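Local coordinates for DynE8 (Micromonospora chersina, PDB 4AMM), which is an iterative polyketide synthase of enediyne (dynemicin) biosynthesis, represented here by its acyltransferase domain, which probably loads the acyl units used in chain extension, at residues R199-G202 against E203-A207. Numbering follows the deposited sequence.
Sequences RARG and EAMSA
Arg-201 and Met-205, one turn apart on helix 191-206, run side by side in the same direction, and the sulfur lies against a face of the guanidinium. Met-205 SD sits 3.4 Å from Arg-201 NH1, above the plane but displaced toward its rim, and also rests on the aliphatic stem, 3.7 Å from Arg-201 CG. The arginine is extended as far as NE, CG anti to the backbone N (chi1 -176°), with the guanidinium then turned across the chain (chi4 -86°), while Met-205 bends only at its last torsion. Arg-201 NH1 hydrogen-bonds Gln-148 OE1 on helix 144-165 and NH2 hydrogen-bonds Ser-176 OG; these two bonds hold the buried group's rotation while SD lies against one face. With an alanine in place of Arg-201, Gln-148 and Ser-176 would probably lose this partner and the Met-205 sulfur the flat group it packs on. The backbone bond from Met-205 N to Arg-201 O (2.9 Å) joins the same two residues. A water donates to both Ala-200 O (2.8 Å) and Glu-203 OE1 (3.1 Å), tying the extended glutamate back to the preceding turn. Ser-206 OG donates to Glu-203 O (2.8 Å), and Ser-206 N approaches that oxygen from the same face, its bond to Gly-202 O being weak. Ser-176 is the central serine of a GxSxG sequence, consistent with the nucleophile elbow of acyltransferases, where an arginine commonly binds the extender unit's carboxylate; Arg-201 is probably its counterpart.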
ATOM      1  N   ARG A 199     -11.463   2.647  15.822  1.00 16.34           N
ATOM      2  CA  ARG A 199     -11.701   3.820  16.694  1.00 16.19           C
ATOM      3  C   ARG A 199     -11.187   3.388  18.075  1.00 16.30           C
ATOM      4  O   ARG A 199     -10.505   4.180  18.716  1.00 16.40           O
ATOM      5  CB  ARG A 199     -13.209   4.076  16.782  1.00 18.98           C
ATOM      6  CG  ARG A 199     -13.847   4.598  15.601  1.00 22.23           C
ATOM      7  CD  ARG A 199     -15.336   5.084  15.941  1.00 32.85           C
ATOM      8  NE  ARG A 199     -15.931   5.499  14.681  1.00 39.18           N
ATOM      9  CZ  ARG A 199     -15.542   6.577  14.004  1.00 44.03           C
ATOM     10  NH1 ARG A 199     -14.593   7.382  14.513  1.00 41.80           N
ATOM     11  NH2 ARG A 199     -16.120   6.860  12.831  1.00 48.27           N
ATOM     12  N   ALA A 200     -11.466   2.196  18.546  1.00 16.23           N
ATOM     13  CA  ALA A 200     -11.028   1.825  19.890  1.00 15.81           C
ATOM     14  C   ALA A 200      -9.490   1.762  19.952  1.00 16.98           C
ATOM     15  O   ALA A 200      -8.873   2.132  20.983  1.00 17.77           O
ATOM     16  CB  ALA A 200     -11.689   0.465  20.288  1.00 17.57           C
ATOM     17  N   ARG A 201      -8.885   1.262  18.905  1.00 14.90           N
ATOM     18  CA  ARG A 201      -7.443   1.041  18.852  1.00 13.86           C
ATOM     19  C   ARG A 201      -6.779   2.407  18.831  1.00 14.90           C
ATOM     20  O   ARG A 201      -5.797   2.630  19.563  1.00 15.41           O
ATOM     21  CB  ARG A 201      -7.083   0.272  17.583  1.00 14.42           C
ATOM     22  CG  ARG A 201      -5.596  -0.128  17.442  1.00 13.82           C
ATOM     23  CD  ARG A 201      -5.440  -0.918  16.141  1.00 14.45           C
ATOM     24  NE  ARG A 201      -4.109  -1.544  15.986  1.00 14.54           N
ATOM     25  CZ  ARG A 201      -3.056  -0.908  15.473  1.00 15.29           C
ATOM     26  NH1 ARG A 201      -3.092   0.388  15.172  1.00 14.66           N
ATOM     27  NH2 ARG A 201      -1.936  -1.594  15.270  1.00 16.10           N
ATOM     28  N   GLY A 202      -7.269   3.356  18.055  1.00 14.68           N
ATOM     29  CA  GLY A 202      -6.670   4.679  18.048  1.00 13.94           C
ATOM     30  C   GLY A 202      -6.868   5.382  19.360  1.00 14.88           C
ATOM     31  O   GLY A 202      -5.912   6.039  19.864  1.00 16.19           O
ATOM     32  N   GLU A 203      -8.018   5.219  19.992  1.00 17.12           N
ATOM     33  CA  GLU A 203      -8.211   5.837  21.353  1.00 16.82           C
ATOM     34  C   GLU A 203      -7.196   5.205  22.334  1.00 17.18           C
ATOM     35  O   GLU A 203      -6.490   5.947  23.072  1.00 18.70           O
ATOM     36  CB  GLU A 203      -9.653   5.634  21.783  1.00 18.74           C
ATOM     37  CG  GLU A 203      -9.960   6.146  23.233  1.00 24.59           C
ATOM     38  CD  GLU A 203     -11.374   5.755  23.758  1.00 32.83           C
ATOM     39  OE1 GLU A 203     -11.603   4.582  24.122  1.00 35.01           O
ATOM     40  OE2 GLU A 203     -12.266   6.629  23.781  1.00 38.57           O
ATOM     41  N   ALA A 204      -7.039   3.877  22.297  1.00 16.79           N
ATOM     42  CA  ALA A 204      -6.119   3.197  23.317  1.00 17.57           C
ATOM     43  C   ALA A 204      -4.677   3.682  23.048  1.00 17.70           C
ATOM     44  O   ALA A 204      -3.931   4.044  23.972  1.00 19.66           O
ATOM     45  CB  ALA A 204      -6.214   1.684  23.207  1.00 20.27           C
ATOM     46  N   MET A 205      -4.268   3.721  21.802  1.00 16.20           N
ATOM     47  CA  MET A 205      -2.885   4.022  21.453  1.00 16.50           C
ATOM     48  C   MET A 205      -2.544   5.496  21.628  1.00 17.25           C
ATOM     49  O   MET A 205      -1.367   5.832  21.696  1.00 17.29           O
ATOM     50  CB  MET A 205      -2.564   3.614  20.030  1.00 15.79           C
ATOM     51  CG  MET A 205      -2.585   2.056  19.894  1.00 16.96           C
ATOM     52  SD  MET A 205      -2.291   1.407  18.289  1.00 16.99           S
ATOM     53  CE  MET A 205      -0.585   1.864  18.093  1.00 20.37           C
ATOM     54  N   SER A 206      -3.533   6.389  21.697  1.00 16.67           N
ATOM     55  CA  SER A 206      -3.270   7.834  21.870  1.00 15.84           C
ATOM     56  C   SER A 206      -2.930   8.184  23.329  1.00 16.47           C
ATOM     57  O   SER A 206      -2.340   9.183  23.526  1.00 16.60           O
ATOM     58  CB  SER A 206      -4.512   8.629  21.451  1.00 18.72           C
ATOM     59  OG  SER A 206      -5.560   8.512  22.390  1.00 23.67           O
ATOM     60  N   ALA A 207      -3.219   7.324  24.283  1.00 15.13           N
ATOM     61  CA  ALA A 207      -2.836   7.555  25.718  1.00 15.61           C
ATOM     62  C   ALA A 207      -1.345   7.796  25.819  1.00 15.67           C
ATOM     63  O   ALA A 207      -0.552   7.151  25.108  1.00 15.93           O
ATOM     64  CB  ALA A 207      -3.242   6.360  26.544  1.00 17.17           C
TER
HETATM   65  O   HOH W   1     -10.160   1.872  23.436  1.00 31.38           O